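Local atomic coordinates of L protein (CAS virus, PDB entry 5MV0), a protein that probably carries the cap-snatching endonuclease of the viral polymerase, thought to cleave host mRNA for capped primers. Residues His49-Asn52 and Cys53-Leu57; Glu181-Tyr184 and Asp185-Arg189. All coordinates share one frame; numbering follows the deposited sequence.

Contact 1. Residues His49-Asn52 and Cys53-Leu57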
loop_
_atom_site.group_PDB
_atom_site.type_symbol
_atom_site.label_atom_id
_atom_site.label_comp_id
_atom_site.label_asym_id
_atom_site.label_seq_id
_atom_site.Cartn_x
_atom_site.Cartn_y
_atom_site.Cartn_z
ATOM N N HIS B 49 11.946 8.878 -3.626
ATOM C CA HIS B 49 12.524 10.208 -3.810
ATOM C C HIS B 49 11.878 10.943 -4.984
ATOM O O HIS B 49 11.478 12.109 -4.850
ATOM C CB HIS B 49 14.030 10.078 -4.020
ATOM C CG HIS B 49 14.741 11.381 -4.176
ATOM N ND1 HIS B 49 14.722 12.361 -3.206
ATOM C CD2 HIS B 49 15.525 11.851 -5.176
ATOM C CE1 HIS B 49 15.460 13.384 -3.605
ATOM N NE2 HIS B 49 15.963 13.097 -4.795
ATOM N N GLU B 50 11.794 10.285 -6.154
ATOM C CA GLU B 50 11.161 10.900 -7.324
ATOM C C GLU B 50 9.732 11.306 -7.026
ATOM O O GLU B 50 9.298 12.403 -7.386
ATOM C CB GLU B 50 11.138 9.941 -8.517
ATOM C CG GLU B 50 12.454 9.553 -9.127
ATOM C CD GLU B 50 12.281 8.349 -10.071
ATOM O OE1 GLU B 50 11.117 7.949 -10.343
ATOM O OE2 GLU B 50 13.302 7.796 -10.522
ATOM N N LEU B 51 8.967 10.400 -6.417
ATOM C CA LEU B 51 7.567 10.683 -6.107
ATOM C C LEU B 51 7.427 11.930 -5.243
ATOM O O LEU B 51 6.607 12.811 -5.523
ATOM C CB LEU B 51 6.934 9.486 -5.392
ATOM C CG LEU B 51 5.473 9.692 -4.981
ATOM C CD1 LEU B 51 4.660 10.140 -6.201
ATOM C CD2 LEU B 51 4.897 8.419 -4.382
ATOM N N ASN B 52 8.204 12.011 -4.169
ATOM C CA ASN B 52 8.020 13.123 -3.251
ATOM C C ASN B 52 8.552 14.433 -3.822
ATOM O O ASN B 52 8.000 15.499 -3.525
ATOM C CB ASN B 52 8.647 12.762 -1.917
ATOM C CG ASN B 52 7.830 11.695 -1.195
ATOM O OD1 ASN B 52 6.599 11.752 -1.201
ATOM N ND2 ASN B 52 8.497 10.712 -0.607
ATOM N N CYS B 53 9.595 14.383 -4.655
ATOM C CA CYS B 53 9.995 15.591 -5.377
ATOM C C CYS B 53 8.870 16.070 -6.284
ATOM O O CYS B 53 8.577 17.272 -6.340
ATOM C CB CYS B 53 11.277 15.345 -6.181
ATOM S SG CYS B 53 12.769 15.156 -5.185
ATOM N N CYS B 54 8.200 15.138 -6.974
ATOM C CA CYS B 54 7.075 15.508 -7.827
ATOM C C CYS B 54 5.952 16.129 -7.018
ATOM O O CYS B 54 5.389 17.157 -7.405
ATOM C CB CYS B 54 6.555 14.293 -8.587
ATOM S SG CYS B 54 7.651 13.724 -9.883
ATOM N N ARG B 55 5.596 15.498 -5.894
ATOM C CA ARG B 55 4.564 16.056 -5.031
ATOM C C ARG B 55 4.932 17.454 -4.550
ATOM O O ARG B 55 4.084 18.351 -4.543
ATOM C CB ARG B 55 4.324 15.139 -3.836
ATOM C CG ARG B 55 3.854 13.756 -4.218
ATOM C CD ARG B 55 2.607 13.416 -3.458
ATOM N NE ARG B 55 2.060 12.118 -3.827
ATOM C CZ ARG B 55 1.971 11.104 -2.978
ATOM N NH1 ARG B 55 2.410 11.264 -1.739
ATOM N NH2 ARG B 55 1.445 9.944 -3.359
ATOM N N ASP B 56 6.182 17.646 -4.116
ATOM C CA ASP B 56 6.608 18.948 -3.603
ATOM C C ASP B 56 6.567 20.021 -4.684
ATOM O O ASP B 56 6.385 21.204 -4.376
ATOM C CB ASP B 56 8.021 18.863 -3.024
ATOM C CG ASP B 56 8.097 18.018 -1.766
ATOM O OD1 ASP B 56 7.043 17.788 -1.142
ATOM O OD2 ASP B 56 9.213 17.586 -1.401
ATOM N N LEU B 57 6.752 19.632 -5.944
ATOM C CA LEU B 57 6.708 20.547 -7.074
ATOM C C LEU B 57 5.337 20.626 -7.732
ATOM O O LEU B 57 5.146 21.454 -8.630
ATOM C CB LEU B 57 7.751 20.135 -8.118
ATOM C CG LEU B 57 9.223 20.245 -7.730
ATOM C CD1 LEU B 57 10.089 19.433 -8.702
ATOM C CD2 LEU B 57 9.670 21.705 -7.708
#
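The C-terminal part of helix 34-57, in the cap-snatching domain, brings H49 and C53 together as an i, i+4 pair. C53 SG lies over one face of the H49 imidazole, 3.9 Å from the ring centroid and 22° off the ring normal, a sulfur-aromatic contact. Its closest ring atom is CE1 of H49, 3.6 Å from C53 SG. H49 CG is anti to the backbone N (chi1 -178°), and this swings the ring toward the next turn.

L51 and R55 form the second i, i+4 pair. L51 CD2 sits over one face of the guanidinium, offset toward the rim, 3.9 Å from R55 NH2. R55 CG packs 3.2 Å from L51 O.

The backbone N atoms of C53, C54, R55 and D56 each donate a hydrogen bond to the O four residues back, from H49 to N52. C53 N to H49 O measures 3.0 Å, and D56 N to N52 O measures 2.9 Å.

R149 meets three of the side chains: its N donates a hydrogen bond to H49 ND1, its O accepts one from N52 ND2, and its NH1 forms a salt bridge with D56 OD2. H49 NE2 makes a weak hydrogen bond to S105 O, and R55 NH1 a salt bridge with E21. H49, C53, C54 and L57 pack on strand 98-106, while L51 and C54 touch H61 of strand 60-61, so this part of the helix lies against the mixed sheet.

Contact 2. Residues Glu181-Tyr184 and Asp185-Arg189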
loop_
_atom_site.group_PDB
_atom_site.type_symbol
_atom_site.label_atom_id
_atom_site.label_comp_id
_atom_site.label_asym_id
_atom_site.label_seq_id
_atom_site.Cartn_x
_atom_site.Cartn_y
_atom_site.Cartn_z
ATOM N N GLU B 181 29.774 -1.721 -9.481
ATOM C CA GLU B 181 30.691 -1.244 -8.451
ATOM C C GLU B 181 30.331 0.168 -7.993
ATOM O O GLU B 181 30.362 0.461 -6.795
ATOM C CB GLU B 181 32.129 -1.284 -8.974
ATOM C CG GLU B 181 32.664 -2.708 -9.222
ATOM C CD GLU B 181 32.292 -3.284 -10.591
ATOM O OE1 GLU B 181 31.506 -2.658 -11.360
ATOM O OE2 GLU B 181 32.802 -4.382 -10.895
ATOM N N GLU B 182 30.006 1.055 -8.935
ATOM C CA GLU B 182 29.692 2.440 -8.586
ATOM C C GLU B 182 28.434 2.527 -7.729
ATOM O O GLU B 182 28.404 3.241 -6.719
ATOM C CB GLU B 182 29.518 3.277 -9.852
ATOM C CG GLU B 182 30.788 3.534 -10.637
ATOM C CD GLU B 182 31.041 2.490 -11.714
ATOM O OE1 GLU B 182 30.633 1.315 -11.559
ATOM O OE2 GLU B 182 31.647 2.861 -12.729
ATOM N N GLU B 183 27.369 1.828 -8.132
ATOM C CA GLU B 183 26.128 1.897 -7.361
ATOM C C GLU B 183 26.310 1.284 -5.979
ATOM O O GLU B 183 25.873 1.852 -4.971
ATOM C CB GLU B 183 24.989 1.204 -8.113
ATOM C CG GLU B 183 23.673 1.221 -7.320
ATOM C CD GLU B 183 22.437 0.986 -8.175
ATOM O OE1 GLU B 183 22.542 0.396 -9.278
ATOM O OE2 GLU B 183 21.349 1.427 -7.750
ATOM N N TYR B 184 26.973 0.127 -5.914
ATOM C CA TYR B 184 27.226 -0.503 -4.626
ATOM C C TYR B 184 28.020 0.427 -3.711
ATOM O O TYR B 184 27.690 0.575 -2.527
ATOM C CB TYR B 184 27.961 -1.829 -4.830
ATOM C CG TYR B 184 28.214 -2.588 -3.555
ATOM C CD1 TYR B 184 27.202 -3.322 -2.949
ATOM C CD2 TYR B 184 29.470 -2.588 -2.962
ATOM C CE1 TYR B 184 27.434 -4.036 -1.791
ATOM C CE2 TYR B 184 29.709 -3.286 -1.799
ATOM C CZ TYR B 184 28.689 -4.007 -1.217
ATOM O OH TYR B 184 28.919 -4.709 -0.057
ATOM N N ASP B 185 29.057 1.075 -4.247
ATOM C CA ASP B 185 29.859 1.975 -3.424
ATOM C C ASP B 185 29.052 3.199 -2.993
ATOM O O ASP B 185 29.155 3.628 -1.837
ATOM C CB ASP B 185 31.130 2.398 -4.164
ATOM C CG ASP B 185 32.171 1.291 -4.211
ATOM O OD1 ASP B 185 33.098 1.388 -5.038
ATOM O OD2 ASP B 185 32.054 0.315 -3.439
ATOM N N GLU B 186 28.233 3.756 -3.899
ATOM C CA GLU B 186 27.386 4.900 -3.552
ATOM C C GLU B 186 26.422 4.552 -2.423
ATOM O O GLU B 186 26.231 5.342 -1.487
ATOM C CB GLU B 186 26.612 5.378 -4.787
ATOM C CG GLU B 186 25.460 6.351 -4.500
ATOM C CD GLU B 186 25.922 7.632 -3.813
ATOM O OE1 GLU B 186 27.098 7.995 -3.996
ATOM O OE2 GLU B 186 25.114 8.267 -3.089
ATOM N N LEU B 187 25.816 3.366 -2.480
ATOM C CA LEU B 187 24.921 2.961 -1.405
ATOM C C LEU B 187 25.686 2.758 -0.103
ATOM O O LEU B 187 25.195 3.129 0.967
ATOM C CB LEU B 187 24.150 1.702 -1.802
ATOM C CG LEU B 187 23.265 1.928 -3.032
ATOM C CD1 LEU B 187 22.684 0.630 -3.526
ATOM C CD2 LEU B 187 22.148 2.945 -2.765
ATOM N N LYS B 188 26.897 2.191 -0.169
ATOM C CA LYS B 188 27.696 2.052 1.046
ATOM C C LYS B 188 28.000 3.414 1.657
ATOM O O LYS B 188 27.880 3.594 2.876
ATOM C CB LYS B 188 28.997 1.303 0.756
ATOM C CG LYS B 188 28.870 -0.196 0.806
ATOM C CD LYS B 188 30.147 -0.838 1.354
ATOM C CE LYS B 188 31.325 -0.625 0.420
ATOM N NZ LYS B 188 32.560 -1.275 0.942
ATOM N N ARG B 189 28.371 4.389 0.821
ATOM C CA ARG B 189 28.601 5.746 1.311
ATOM C C ARG B 189 27.332 6.335 1.912
ATOM O O ARG B 189 27.373 6.958 2.980
ATOM C CB ARG B 189 29.106 6.640 0.179
ATOM C CG ARG B 189 30.572 6.437 -0.171
ATOM C CD ARG B 189 31.100 7.599 -1.023
ATOM N NE ARG B 189 30.326 7.757 -2.246
ATOM C CZ ARG B 189 30.591 7.124 -3.385
ATOM N NH1 ARG B 189 31.627 6.295 -3.462
ATOM N NH2 ARG B 189 29.816 7.320 -4.444
HETATM O O HOH W 1 30.315 5.268 -6.523
HETATM O O HOH W 2 31.430 -4.565 0.979
#
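The Y184 ring has K188 CG over one face, offset toward the rim, and a water in plane at its edge. Y184 and K188 are an i, i+4 pair of the helix. The K188 chain, bent at chi2 (-145°) and chi3 (-66°), passes the ring obliquely, with K188 CE 3.8 Å from Y184 CE2. The edge water lies 2.7 Å from Y184 OH and makes a weak hydrogen bond with K188 NZ.

The R189 guanidinium has E186 CA and D185 O over one face, both toward the rim, and a second water in plane at its edge. R189 NH2 forms a salt bridge with E186 OE1 at 2.8 Å, on the anti side of the carboxylate. This water accepts from R189 NH2 at 3.0 Å and donates to E182 O at 2.8 Å. E182 O also takes the backbone hydrogen bond from E186 N, at 2.9 Å.

E183 and L187, another i, i+4 pair, lie side by side and point the same way, with E183 CG 4.0 Å from L187 CD1.

E181 and E182 form salt bridges with R74 of the second subunit. Y184 OH makes a hydrogen bond with S170 OG, and E186 OE2 accepts one from S108 N. In this first part of helix 181-192, Y184 and L187 pack on helix 155-170, and L187 and E183 touch I42 of helix 34-57.

After helix 4-20 the chain enters helix 34-57, and contact 1 lies in its C-terminal part. The chain then runs through the mixed sheet and the helices between its strands, then helix 155-170, before contact 2 opens helix 181-192. Each contact is local to one helix and closes no long loop. The two follow in series, without nesting or crossing. The centres of contact 1 and contact 2 are about 23 Å apart, on opposite sides of the chain's centre. Helix 34-57 links them: contact 1 rests on the sheet, while I42 and R45, earlier on this helix, meet contact 2. Contact 2 also joins helix 155-170 and a neighbouring subunit.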